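PDB 5MY5: ABC transporter periplasmic substrate-binding protein from Desulfovibrio alaskensis, which probably captures tungstate in the periplasm with high selectivity and delivers it to an ABC transporter for uptake into the cell. Local coordinates for residues A25-M30 with E56-A61; P47-D52 with D243-W248; V76-V81 with Y224-V229; F95-T100 with P228-H233; M103-V108 with A267-N272. The protein carries 2 engineered substitutions. One frame throughout, in Å; residues are numbered along the deposited sequence.

Contact 1 (A25-M30 with E56-A61)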
# COMPACT_ATOMS: atom_id res chain seq x y z
N ALA A 25 29.03 -9.58 -11.84
CA ALA A 25 27.57 -9.78 -12.11
C ALA A 25 26.72 -9.09 -11.02
O ALA A 25 26.06 -9.77 -10.19
CB ALA A 25 27.26 -11.27 -12.22
N PRO A 26 26.69 -7.73 -11.06
CA PRO A 26 26.31 -6.88 -9.91
C PRO A 26 24.96 -7.26 -9.33
O PRO A 26 24.03 -7.53 -10.05
CB PRO A 26 26.22 -5.51 -10.49
CG PRO A 26 26.65 -5.58 -11.92
CD PRO A 26 26.77 -6.98 -12.33
N VAL A 27 24.86 -7.24 -7.99
CA VAL A 27 23.67 -7.58 -7.29
C VAL A 27 23.30 -6.45 -6.35
O VAL A 27 24.10 -5.97 -5.55
CB VAL A 27 23.88 -8.83 -6.46
CG1 VAL A 27 22.59 -9.24 -5.79
CG2 VAL A 27 24.35 -10.01 -7.36
N LEU A 28 22.06 -6.03 -6.46
CA LEU A 28 21.49 -5.00 -5.62
C LEU A 28 20.53 -5.69 -4.67
O LEU A 28 19.60 -6.38 -5.10
CB LEU A 28 20.75 -3.98 -6.52
CG LEU A 28 19.93 -2.85 -5.78
CD1 LEU A 28 20.74 -1.96 -4.86
CD2 LEU A 28 19.20 -2.03 -6.81
N MET A 29 20.68 -5.39 -3.39
CA MET A 29 19.83 -6.00 -2.35
C MET A 29 18.85 -5.00 -1.79
O MET A 29 19.23 -3.95 -1.36
CB MET A 29 20.67 -6.46 -1.15
CG MET A 29 21.78 -7.47 -1.41
SD MET A 29 21.28 -8.91 -2.39
CE MET A 29 20.38 -9.78 -1.16
N MET A 30 17.61 -5.41 -1.77
CA MET A 30 16.48 -4.52 -1.42
C MET A 30 15.70 -5.13 -0.27
O MET A 30 15.50 -6.28 -0.23
CB MET A 30 15.55 -4.34 -2.60
CG MET A 30 14.19 -3.77 -2.31
SD MET A 30 13.11 -3.63 -3.77
CE MET A 30 13.90 -2.32 -4.57
N GLU A 56 21.38 -7.40 -11.20
CA GLU A 56 20.42 -8.33 -10.64
C GLU A 56 19.80 -7.73 -9.33
O GLU A 56 20.55 -7.27 -8.47
CB GLU A 56 21.08 -9.69 -10.28
CG GLU A 56 20.07 -10.70 -9.70
CD GLU A 56 20.71 -12.01 -9.18
OE1 GLU A 56 21.93 -12.16 -9.21
OE2 GLU A 56 19.95 -12.80 -8.57
N LEU A 57 18.47 -7.70 -9.26
CA LEU A 57 17.76 -7.20 -8.05
C LEU A 57 17.25 -8.38 -7.27
O LEU A 57 16.50 -9.19 -7.77
CB LEU A 57 16.56 -6.32 -8.43
CG LEU A 57 15.70 -5.78 -7.31
CD1 LEU A 57 16.42 -4.74 -6.45
CD2 LEU A 57 14.36 -5.19 -7.81
N ARG A 58 17.63 -8.42 -5.98
CA ARG A 58 17.16 -9.43 -5.03
C ARG A 58 16.41 -8.67 -3.97
O ARG A 58 16.88 -7.64 -3.48
CB ARG A 58 18.28 -10.26 -4.46
CG ARG A 58 18.98 -11.16 -5.46
CD ARG A 58 20.10 -11.91 -4.77
NE ARG A 58 20.99 -12.56 -5.74
CZ ARG A 58 22.21 -12.99 -5.42
NH1 ARG A 58 22.70 -12.87 -4.19
NH2 ARG A 58 22.99 -13.48 -6.38
N TRP A 59 15.29 -9.19 -3.53
CA TRP A 59 14.55 -8.48 -2.51
C TRP A 59 14.07 -9.43 -1.43
O TRP A 59 13.85 -10.56 -1.69
CB TRP A 59 13.40 -7.65 -3.05
CG TRP A 59 12.30 -8.35 -3.71
CD1 TRP A 59 11.10 -8.72 -3.17
CD2 TRP A 59 12.28 -8.76 -5.07
NE1 TRP A 59 10.32 -9.33 -4.12
CE2 TRP A 59 11.02 -9.38 -5.29
CE3 TRP A 59 13.17 -8.62 -6.14
CZ2 TRP A 59 10.67 -9.95 -6.54
CZ3 TRP A 59 12.83 -9.20 -7.38
CH2 TRP A 59 11.58 -9.81 -7.57
N THR A 60 13.92 -8.93 -0.23
CA THR A 60 13.25 -9.63 0.83
C THR A 60 12.09 -8.77 1.25
O THR A 60 12.24 -7.50 1.42
CB THR A 60 14.23 -9.75 1.98
OG1 THR A 60 15.26 -10.67 1.53
CG2 THR A 60 13.61 -10.36 3.20
N ALA A 61 10.95 -9.44 1.42
CA ALA A 61 9.68 -8.82 1.76
C ALA A 61 9.26 -9.12 3.18
O ALA A 61 9.09 -10.30 3.56
CB ALA A 61 8.61 -9.28 0.77
O HOH W 1 24.10 -11.75 -10.52

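Contact 2 (P47-D52 with D243-W248)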
# COMPACT_ATOMS: atom_id res chain seq x y z
N PRO A 47 13.15 -8.41 -13.99
CA PRO A 47 13.89 -8.86 -15.20
C PRO A 47 14.09 -7.72 -16.19
O PRO A 47 15.12 -7.65 -16.87
CB PRO A 47 12.96 -9.92 -15.83
CG PRO A 47 11.98 -10.28 -14.80
CD PRO A 47 11.94 -9.20 -13.75
N GLN A 48 13.16 -6.77 -16.22
CA GLN A 48 13.35 -5.60 -17.10
C GLN A 48 14.52 -4.69 -16.63
O GLN A 48 15.34 -4.17 -17.41
CB GLN A 48 12.08 -4.77 -17.24
CG GLN A 48 10.82 -5.60 -17.63
CD GLN A 48 9.50 -4.84 -17.85
OE1 GLN A 48 9.33 -4.12 -18.83
NE2 GLN A 48 8.49 -5.13 -16.99
N PHE A 49 14.59 -4.46 -15.32
CA PHE A 49 15.70 -3.72 -14.72
C PHE A 49 17.01 -4.43 -15.08
O PHE A 49 18.01 -3.75 -15.45
CB PHE A 49 15.51 -3.67 -13.17
CG PHE A 49 16.67 -3.03 -12.41
CD1 PHE A 49 17.07 -1.79 -12.66
CD2 PHE A 49 17.41 -3.79 -11.45
CE1 PHE A 49 18.12 -1.19 -11.98
CE2 PHE A 49 18.43 -3.19 -10.75
CZ PHE A 49 18.78 -1.87 -11.01
N THR A 50 17.09 -5.75 -14.96
CA THR A 50 18.34 -6.46 -15.24
C THR A 50 18.69 -6.40 -16.76
O THR A 50 19.87 -6.14 -17.10
CB THR A 50 18.28 -7.92 -14.81
OG1 THR A 50 18.12 -8.00 -13.40
CG2 THR A 50 19.58 -8.67 -15.20
N LYS A 51 17.67 -6.52 -17.61
CA LYS A 51 17.89 -6.32 -19.07
C LYS A 51 18.46 -4.97 -19.37
O LYS A 51 19.36 -4.81 -20.22
CB LYS A 51 16.54 -6.41 -19.81
CG LYS A 51 16.60 -6.29 -21.31
CD LYS A 51 16.40 -7.66 -21.92
CE LYS A 51 16.27 -7.55 -23.44
NZ LYS A 51 16.99 -8.71 -24.03
N ASP A 52 17.91 -3.94 -18.76
CA ASP A 52 18.32 -2.57 -19.06
C ASP A 52 19.60 -2.09 -18.45
O ASP A 52 20.28 -1.19 -19.00
CB ASP A 52 17.22 -1.57 -18.68
CG ASP A 52 15.95 -1.72 -19.49
OD1 ASP A 52 15.94 -2.34 -20.59
OD2 ASP A 52 14.89 -1.20 -19.01
N ASP A 243 21.36 3.84 -6.59
CA ASP A 243 21.04 5.01 -7.39
C ASP A 243 20.61 4.63 -8.83
O ASP A 243 19.76 5.28 -9.34
CB ASP A 243 22.25 5.97 -7.54
CG ASP A 243 22.61 6.71 -6.27
OD1 ASP A 243 21.73 6.72 -5.36
OD2 ASP A 243 23.81 7.23 -6.20
N LYS A 244 21.21 3.58 -9.41
CA LYS A 244 20.82 3.12 -10.73
C LYS A 244 19.39 2.64 -10.75
O LYS A 244 18.64 2.88 -11.71
CB LYS A 244 21.79 2.08 -11.23
CG LYS A 244 21.60 1.59 -12.65
CD LYS A 244 21.91 2.62 -13.75
CE LYS A 244 23.32 3.24 -13.70
NZ LYS A 244 24.44 2.23 -13.96
N PHE A 245 18.96 1.95 -9.70
CA PHE A 245 17.59 1.48 -9.60
C PHE A 245 16.65 2.69 -9.53
O PHE A 245 15.58 2.63 -10.12
CB PHE A 245 17.38 0.51 -8.38
CG PHE A 245 16.01 0.02 -8.24
CD1 PHE A 245 15.54 -0.99 -9.05
CD2 PHE A 245 15.18 0.55 -7.31
CE1 PHE A 245 14.23 -1.46 -8.92
CE2 PHE A 245 13.89 0.02 -7.14
CZ PHE A 245 13.42 -0.94 -7.93
N VAL A 246 16.97 3.68 -8.68
CA VAL A 246 16.10 4.87 -8.54
C VAL A 246 16.00 5.54 -9.87
O VAL A 246 14.90 5.94 -10.30
CB VAL A 246 16.61 5.83 -7.48
CG1 VAL A 246 15.83 7.10 -7.34
CG2 VAL A 246 16.62 5.17 -6.12
N ASN A 247 17.13 5.63 -10.55
CA ASN A 247 17.13 6.30 -11.86
C ASN A 247 16.24 5.58 -12.83
O ASN A 247 15.47 6.17 -13.55
CB ASN A 247 18.59 6.43 -12.35
CG ASN A 247 18.68 7.08 -13.69
OD1 ASN A 247 18.54 6.44 -14.70
ND2 ASN A 247 18.99 8.39 -13.67
N TRP A 248 16.39 4.24 -12.92
CA TRP A 248 15.58 3.44 -13.71
C TRP A 248 14.08 3.53 -13.42
O TRP A 248 13.26 3.71 -14.34
CB TRP A 248 16.08 1.99 -13.65
CG TRP A 248 15.34 1.04 -14.56
CD1 TRP A 248 15.55 0.88 -15.90
CD2 TRP A 248 14.32 0.12 -14.21
NE1 TRP A 248 14.70 -0.04 -16.40
CE2 TRP A 248 13.94 -0.56 -15.37
CE3 TRP A 248 13.66 -0.22 -13.00
CZ2 TRP A 248 12.94 -1.51 -15.38
CZ3 TRP A 248 12.73 -1.17 -12.99
CH2 TRP A 248 12.34 -1.83 -14.18

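Contact 3 (V76-V81 with Y224-V229)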
# COMPACT_ATOMS: atom_id res chain seq x y z
N VAL A 76 20.93 -4.36 3.57
CA VAL A 76 20.47 -4.07 2.23
C VAL A 76 20.97 -2.72 1.74
O VAL A 76 21.40 -1.85 2.51
CB VAL A 76 18.90 -4.12 2.12
CG1 VAL A 76 18.34 -5.48 2.44
CG2 VAL A 76 18.24 -3.02 2.97
N ASP A 77 20.95 -2.53 0.43
CA ASP A 77 21.36 -1.34 -0.21
C ASP A 77 20.28 -0.25 -0.42
O ASP A 77 20.57 0.92 -0.64
CB ASP A 77 21.91 -1.71 -1.60
CG ASP A 77 23.00 -2.79 -1.54
OD1 ASP A 77 24.02 -2.56 -0.81
OD2 ASP A 77 22.86 -3.86 -2.16
N ILE A 78 19.03 -0.71 -0.44
CA ILE A 78 17.89 0.19 -0.79
C ILE A 78 16.62 -0.35 -0.18
O ILE A 78 16.45 -1.54 -0.01
CB ILE A 78 17.78 0.28 -2.34
CG1 ILE A 78 16.88 1.41 -2.72
CG2 ILE A 78 17.41 -1.04 -2.94
CD1 ILE A 78 16.91 1.70 -4.21
N LEU A 79 15.74 0.58 0.13
CA LEU A 79 14.41 0.28 0.60
C LEU A 79 13.42 0.67 -0.52
O LEU A 79 13.55 1.71 -1.14
CB LEU A 79 14.05 1.15 1.84
CG LEU A 79 14.92 1.00 3.05
CD1 LEU A 79 14.29 1.75 4.24
CD2 LEU A 79 15.29 -0.39 3.41
N LEU A 80 12.37 -0.11 -0.57
CA LEU A 80 11.16 0.31 -1.40
C LEU A 80 10.00 0.10 -0.45
O LEU A 80 9.56 -1.00 -0.20
CB LEU A 80 11.02 -0.56 -2.67
CG LEU A 80 9.82 -0.19 -3.54
CD1 LEU A 80 9.88 1.23 -4.08
CD2 LEU A 80 9.76 -1.27 -4.69
N VAL A 81 9.45 1.22 0.04
CA VAL A 81 8.45 1.13 1.12
C VAL A 81 7.37 2.18 0.90
O VAL A 81 7.41 2.90 -0.10
CB VAL A 81 9.07 1.27 2.53
CG1 VAL A 81 9.94 0.03 2.84
CG2 VAL A 81 9.91 2.49 2.58
N TYR A 224 4.47 5.06 -2.61
CA TYR A 224 5.75 4.40 -2.56
C TYR A 224 6.92 5.32 -2.79
O TYR A 224 6.85 6.19 -3.73
CB TYR A 224 5.84 3.36 -3.66
CG TYR A 224 5.25 2.09 -3.27
CD1 TYR A 224 3.87 1.93 -3.28
CD2 TYR A 224 6.03 1.04 -2.87
CE1 TYR A 224 3.29 0.72 -2.89
CE2 TYR A 224 5.49 -0.16 -2.48
CZ TYR A 224 4.10 -0.34 -2.50
OH TYR A 224 3.58 -1.54 -2.12
N SER A 225 8.00 5.09 -2.03
CA SER A 225 9.28 5.74 -2.28
C SER A 225 10.42 4.74 -2.24
O SER A 225 10.36 3.75 -1.49
CB SER A 225 9.52 6.81 -1.25
OG SER A 225 8.45 7.74 -1.32
N ALA A 226 11.47 5.06 -2.99
CA ALA A 226 12.73 4.35 -2.84
C ALA A 226 13.67 5.16 -2.00
O ALA A 226 13.67 6.43 -2.09
CB ALA A 226 13.38 4.05 -4.21
N ILE A 227 14.45 4.48 -1.18
CA ILE A 227 15.44 5.18 -0.31
C ILE A 227 16.72 4.38 -0.31
O ILE A 227 16.82 3.31 0.29
CB ILE A 227 14.91 5.21 1.16
CG1 ILE A 227 13.54 5.87 1.23
CG2 ILE A 227 15.90 6.02 1.99
CD1 ILE A 227 12.79 5.66 2.56
N PRO A 228 17.77 4.91 -0.97
CA PRO A 228 19.11 4.35 -0.86
C PRO A 228 19.60 4.38 0.61
O PRO A 228 19.42 5.42 1.25
CB PRO A 228 19.96 5.24 -1.76
CG PRO A 228 18.98 5.77 -2.79
CD PRO A 228 17.72 6.02 -1.92
N VAL A 229 20.19 3.31 1.02
CA VAL A 229 20.82 3.27 2.39
C VAL A 229 22.06 4.16 2.28
O VAL A 229 22.75 4.21 1.32
CB VAL A 229 21.10 1.84 2.77
CG1 VAL A 229 21.98 1.72 4.05
CG2 VAL A 229 19.83 1.07 2.99
O HOH W 2 22.69 2.83 -1.13

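Contact 4 (F95-T100 with P228-H233)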
# COMPACT_ATOMS: atom_id res chain seq x y z
N PHE A 95 20.13 7.09 8.24
CA PHE A 95 20.21 5.68 7.75
C PHE A 95 19.96 5.58 6.22
O PHE A 95 20.46 4.69 5.62
CB PHE A 95 19.22 4.80 8.44
CG PHE A 95 19.29 4.77 9.96
CD1 PHE A 95 20.48 4.97 10.61
CD2 PHE A 95 18.12 4.52 10.71
CE1 PHE A 95 20.53 4.92 12.02
CE2 PHE A 95 18.15 4.50 12.12
CZ PHE A 95 19.37 4.73 12.75
N GLY A 96 19.28 6.57 5.69
CA GLY A 96 19.00 6.72 4.23
C GLY A 96 19.40 8.06 3.72
O GLY A 96 19.51 8.99 4.50
N THR A 97 19.65 8.20 2.41
CA THR A 97 20.09 9.44 1.86
C THR A 97 18.90 10.35 1.61
O THR A 97 18.84 11.54 1.99
CB THR A 97 20.83 9.17 0.54
OG1 THR A 97 19.94 8.52 -0.37
CG2 THR A 97 22.00 8.15 0.84
N ALA A 98 17.83 9.82 0.99
CA ALA A 98 16.67 10.62 0.64
C ALA A 98 15.56 9.71 0.08
O ALA A 98 15.85 8.57 -0.39
CB ALA A 98 16.99 11.70 -0.35
N ARG A 99 14.33 10.21 0.16
CA ARG A 99 13.16 9.52 -0.37
C ARG A 99 12.94 10.02 -1.76
O ARG A 99 12.82 11.24 -1.99
CB ARG A 99 11.86 9.83 0.38
CG ARG A 99 11.87 9.53 1.85
CD ARG A 99 10.71 10.23 2.48
NE ARG A 99 9.45 9.69 2.05
CZ ARG A 99 8.32 10.32 1.82
NH1 ARG A 99 8.25 11.64 1.97
NH2 ARG A 99 7.23 9.65 1.53
N THR A 100 12.77 9.10 -2.72
CA THR A 100 12.28 9.44 -4.06
C THR A 100 10.92 8.80 -4.26
O THR A 100 10.82 7.58 -4.35
CB THR A 100 13.30 8.99 -5.17
OG1 THR A 100 14.54 9.67 -4.96
CG2 THR A 100 12.84 9.31 -6.50
N PRO A 228 17.77 4.91 -0.97
CA PRO A 228 19.11 4.35 -0.86
C PRO A 228 19.60 4.38 0.61
O PRO A 228 19.42 5.42 1.25
CB PRO A 228 19.96 5.24 -1.76
CG PRO A 228 18.98 5.77 -2.79
CD PRO A 228 17.72 6.02 -1.92
N VAL A 229 20.19 3.31 1.02
CA VAL A 229 20.82 3.27 2.39
C VAL A 229 22.06 4.16 2.28
O VAL A 229 22.75 4.21 1.32
CB VAL A 229 21.10 1.84 2.77
CG1 VAL A 229 21.98 1.72 4.05
CG2 VAL A 229 19.83 1.07 2.99
N ASN A 230 22.31 4.94 3.33
CA ASN A 230 23.34 6.00 3.33
C ASN A 230 24.72 5.42 3.61
O ASN A 230 24.92 4.76 4.61
CB ASN A 230 22.97 7.02 4.40
CG ASN A 230 23.75 8.28 4.23
OD1 ASN A 230 24.88 8.29 3.78
ND2 ASN A 230 23.13 9.38 4.62
N PRO A 231 25.67 5.61 2.69
CA PRO A 231 27.05 5.10 2.88
C PRO A 231 27.79 5.66 4.12
O PRO A 231 28.71 5.03 4.65
CB PRO A 231 27.77 5.53 1.57
CG PRO A 231 26.73 5.97 0.68
CD PRO A 231 25.49 6.27 1.39
N ALA A 232 27.31 6.76 4.62
CA ALA A 232 27.83 7.29 5.90
C ALA A 232 27.46 6.44 7.07
O ALA A 232 28.19 6.42 8.08
CB ALA A 232 27.34 8.68 6.09
N HIS A 233 26.34 5.73 6.97
CA HIS A 233 25.94 4.76 8.01
C HIS A 233 26.42 3.35 7.70
O HIS A 233 26.79 2.58 8.62
CB HIS A 233 24.39 4.79 8.15
CG HIS A 233 23.86 3.94 9.26
ND1 HIS A 233 24.09 4.22 10.59
CD2 HIS A 233 23.16 2.78 9.23
CE1 HIS A 233 23.50 3.30 11.34
NE2 HIS A 233 22.94 2.39 10.53
O HOH W 3 20.62 11.04 5.90

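Contact 5 (M103-V108 with A267-N272)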
# COMPACT_ATOMS: atom_id res chain seq x y z
N MET A 103 5.49 5.89 -7.28
CA MET A 103 4.16 5.55 -7.64
C MET A 103 3.30 5.38 -6.39
O MET A 103 3.84 5.32 -5.32
CB MET A 103 4.06 4.26 -8.40
CG MET A 103 4.50 3.02 -7.75
SD MET A 103 6.24 2.71 -7.43
CE MET A 103 6.11 1.06 -6.86
N TYR A 104 2.01 5.33 -6.59
CA TYR A 104 1.14 4.91 -5.47
C TYR A 104 0.15 3.85 -5.89
O TYR A 104 -0.31 3.89 -7.04
CB TYR A 104 0.39 6.09 -4.87
CG TYR A 104 -0.49 6.94 -5.83
CD1 TYR A 104 -1.83 6.68 -5.97
CD2 TYR A 104 0.02 8.05 -6.52
CE1 TYR A 104 -2.66 7.42 -6.79
CE2 TYR A 104 -0.84 8.86 -7.27
CZ TYR A 104 -2.17 8.49 -7.42
OH TYR A 104 -3.04 9.17 -8.21
N ASN A 105 -0.21 2.94 -5.01
CA ASN A 105 -1.45 2.19 -5.12
C ASN A 105 -2.46 2.84 -4.13
O ASN A 105 -2.24 3.96 -3.70
CB ASN A 105 -1.29 0.67 -5.01
CG ASN A 105 -0.57 0.22 -3.73
OD1 ASN A 105 -0.25 1.05 -2.89
ND2 ASN A 105 -0.27 -1.08 -3.60
N ASP A 106 -3.62 2.28 -4.05
CA ASP A 106 -4.62 2.95 -3.26
C ASP A 106 -5.51 2.00 -2.51
O ASP A 106 -5.56 0.83 -2.73
CB ASP A 106 -5.44 3.95 -4.09
CG ASP A 106 -6.34 3.29 -5.12
OD1 ASP A 106 -6.16 2.10 -5.52
OD2 ASP A 106 -7.25 4.00 -5.65
N PHE A 107 -6.25 2.60 -1.59
CA PHE A 107 -7.25 1.94 -0.80
C PHE A 107 -8.63 2.38 -1.25
O PHE A 107 -8.75 3.44 -1.72
CB PHE A 107 -7.05 2.26 0.72
CG PHE A 107 -5.77 1.68 1.29
CD1 PHE A 107 -5.74 0.44 1.77
CD2 PHE A 107 -4.62 2.50 1.35
CE1 PHE A 107 -4.51 -0.10 2.30
CE2 PHE A 107 -3.45 2.01 1.93
CZ PHE A 107 -3.41 0.71 2.33
N VAL A 108 -9.62 1.56 -0.98
CA VAL A 108 -11.05 1.84 -1.33
C VAL A 108 -11.96 1.43 -0.19
O VAL A 108 -11.63 0.54 0.62
CB VAL A 108 -11.43 1.17 -2.66
CG1 VAL A 108 -10.57 1.70 -3.86
CG2 VAL A 108 -11.34 -0.25 -2.57
N ALA A 267 -5.87 -2.06 -13.45
CA ALA A 267 -4.80 -1.11 -13.06
C ALA A 267 -4.63 -1.14 -11.51
O ALA A 267 -5.63 -1.36 -10.78
CB ALA A 267 -5.17 0.32 -13.44
N LEU A 268 -3.38 -0.95 -11.06
CA LEU A 268 -3.11 -0.95 -9.62
C LEU A 268 -2.27 0.22 -9.19
O LEU A 268 -2.54 0.81 -8.10
CB LEU A 268 -2.52 -2.32 -9.28
CG LEU A 268 -2.38 -2.79 -7.86
CD1 LEU A 268 -3.77 -3.11 -7.33
CD2 LEU A 268 -1.55 -4.03 -7.84
N PHE A 269 -1.25 0.59 -9.94
CA PHE A 269 -0.34 1.69 -9.58
C PHE A 269 -0.45 2.90 -10.48
O PHE A 269 -0.52 2.69 -11.71
CB PHE A 269 1.08 1.17 -9.65
CG PHE A 269 1.41 0.07 -8.68
CD1 PHE A 269 1.76 0.33 -7.31
CD2 PHE A 269 1.35 -1.24 -9.07
CE1 PHE A 269 2.12 -0.70 -6.46
CE2 PHE A 269 1.73 -2.23 -8.24
CZ PHE A 269 2.03 -2.00 -6.93
N THR A 270 -0.43 4.11 -9.96
CA THR A 270 -0.33 5.33 -10.66
C THR A 270 1.14 5.79 -10.48
O THR A 270 1.54 6.15 -9.38
CB THR A 270 -1.34 6.37 -10.16
OG1 THR A 270 -2.64 5.83 -10.24
CG2 THR A 270 -1.23 7.63 -10.89
N PRO A 271 1.94 5.85 -11.57
CA PRO A 271 3.23 6.52 -11.49
C PRO A 271 3.17 7.98 -11.16
O PRO A 271 2.26 8.65 -11.65
CB PRO A 271 3.83 6.30 -12.89
CG PRO A 271 2.67 6.13 -13.74
CD PRO A 271 1.50 5.62 -12.95
N ASN A 272 4.08 8.48 -10.35
CA ASN A 272 4.10 9.86 -9.96
C ASN A 272 5.44 10.41 -9.59
O ASN A 272 5.55 11.33 -8.81
CB ASN A 272 2.99 10.16 -8.90
CG ASN A 272 3.31 9.68 -7.51
OD1 ASN A 272 4.15 8.75 -7.30
ND2 ASN A 272 2.69 10.29 -6.55
O HOH W 4 -4.29 0.06 -6.09

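Contact 1 (A25-M30 with E56-A61)
Val27 to Met30 pair in register with Glu56 to Trp59 as neighbouring parallel strands, the axes 4.7 Å apart and 24° from parallel, in the mixed sheet of a periplasmic binding protein lobe. With helices 34-39 and 41-53 in the connection, the strands form a beta-alpha-beta crossover. Five backbone hydrogen bonds alternate along the pair, beginning with Glu56 N to Pro26 O (2.9 Å). Leu28, Met30 and Leu57 share the face beneath helix 239-250, where apolar leucine and methionine chains suit a buried seam: Leu57 CD1 lies 3.9 Å from Leu28 CD2 and 4.0 Å from Met30 CE. On the other face Glu56 and Arg58 form a salt bridge, and a water joins Glu56 OE1 to Ala25 O. Val27 CG1, anti to the backbone N (chi1 -176°), sits over one guanidinium face toward its rim, 3.7 Å from Arg58 NE, while that NE donates almost straight (176°) to Glu56 OE2, approaching from above the carboxylate plane at 3.0 Å.

Contact 2 (P47-D52 with D243-W248)
An aromatic cluster of Phe49, Phe245 and Trp248 joins helix 41-53 to helix 239-250; the axes of segments 47-52 and 243-248 approach to 11.2 Å at 108°, and so wide a gap suits large rings. Phe49 is the middle member. Its CG stands anti to the backbone N (chi1 175°), and the ring beyond reaches the other helix. Phe245 turns an edge to the Phe49 face, CD1 over the ring centre, in a T-shaped pair with centroids 5.1 Å apart and planes at 89°. Trp248 is met differently: Phe49 CB makes a CH-pi contact over its six-membered ring, 3.7 Å from the centroid, while the Phe49 and indole planes are oblique. The indole's polar edge is satisfied at the outer end of the contact, where Trp248 NE1 donates to Asp52 OD2 at 2.9 Å, in the ring plane and onto the anti lone pair. Phe245 also packs on Leu28 and Met30 of strand 27-33, as helices cover a central sheet in the alpha/beta lobes of periplasmic binding proteins.

Contact 3 (V76-V81 with Y224-V229)
The Tyr224 ring, the one aromatic group here, meets Leu80 at its edge: with Leu80 CG anti to the backbone N (chi1 180°), Leu80 CD1 lies near the ring plane, 4.0 Å from Tyr224 CD2, and the two side chains cross at about a right angle. Val81 O approaches the same ring obliquely. Tyr224 OH bonds to Thr36 OG1, so the phenol suits a site with an apolar flank and a polar tip. Strands 78-81 and 224-228 run antiparallel in the central sheet of the binding protein lobe. Leu79 with Ile227 and Val81 with Ser225 are hydrogen-bonded pairs; Ile78 with Pro228 and Leu80 with Ala226 are non-hydrogen-bonded ones, and Pro228, which lacks an N-H, fits such a place. Ile78 and Ala226 face helix 239-250, the small alanine meeting Ile78 CD1 at 4.2 Å. On the other face Leu79, Val81 and Ile227 pack toward helix 84-92. Val229 CG2 presses to 3.3 Å from Val76 O. Asp77 O accepts twice, from Val229 N at 2.9 Å and from a water that also donates to Val229 O. With every touching residue buried, the paired backbone satisfies polar groups that would otherwise be costly in an apolar interior.

Contact 4 (F95-T100 with P228-H233)
Phe95 and His233 meet where two loops at the end of the sheet in a periplasmic binding protein lobe run together, joined by a single backbone bridge between Gly96 and Val229. Phe95 CD1 lies over the centre of the imidazole, 3.5 Å from His233 CE1, with the ring planes oblique, 48° apart. His233 NE2 bonds to Glu72 O, and its side chain touches Cys74 of the Cys74-Cys234 disulfide. The imidazole thus offers a flat surface to Phe95 and a polar atom to the backbone. Thr97 crosses Pro228 at about a right angle; its OG1 lies between the backbone N and the carbonyl carbon (chi1 60°), facing Pro228 CB at 3.6 Å, while CG2 rests 3.6 Å from Asn230 CA. Backbone bonds flank Gly96: Asn230 N to Phe95 O and Thr97 N to Pro228 O, both 3.0 Å. Asn230 suits its corner because its amide closes an Asx turn, Asn230 OD1 accepting from Ala232 N at 3.0 Å with the donor above the carbonyl plane.

Contact 5 (M103-V108 with A267-N272)
A short antiparallel strand pairing, Met103 with Pro271 and Tyr104 with Thr270, fastens the chain's C-terminal region to strand 100-112, the long strand that also pairs with 189-193, 210-214 and 221-228 in the mixed sheet of this periplasmic binding protein. Tyr104 and Thr270 form the hydrogen-bonded pair, each N donating to the other's O at 2.9 Å. Pro271 occupies the next, non-hydrogen-bonded position, which suits a residue without an N-H. On the Phe269 side of Thr270 the pairing ends, and a water takes over, accepting from Asp106 N and donating to Leu268 O at 2.8 Å.

Met103 lies alongside Phe269, CG to CD1 3.9 Å, and both touch Ile258 of helix 252-260; an unbranched thioether and a flat ring suit this buried layer. Asn105 also runs beside Phe269, its amide only 12° from the ring plane and ND2 3.7 Å from CE1, while Asn105 OD1 accepts from Asn222.

Tyr104 dominates the sheet face opposite Met103. With its CG between the backbone N and the carbonyl carbon (chi1 56°), the ring lies alongside the Thr270 side chain. Thr270 CB makes a CH-pi contact over the phenol ring, 3.8 Å from its centroid, and Phe221 stacks on the ring as well. Asn272, whose ND2 bonds to Gln223, brings its amide to the ring's edge, ND2 3.5 Å from Tyr104 CD2 with the planes 74° apart.

How the contacts relate
Contacts 1, 3 and 5 build one mixed sheet: strand 27-33 neighbours 78-81, and strand 221-228 neighbours 100-112. Contact 3 is wholly buried and relies on backbone bonds and aliphatic packing. Contacts 1, 2, 4 and 5 are partly buried, contact 1 with one apolar face and one charged. Contact 2 lays helices against that apolar face through aromatic rings, Met30 CE reaching 3.5 Å from Phe245 CE2, and puts its polar bond at the outer end. Contact 4 continues contact 3 through Pro228 and Val229, replacing regular pairing with a turn and a ring pair. Contact 5, its centre about 8 Å from the centre of the chain, mixes amide, phenol and water and meets contact 3 at Tyr224.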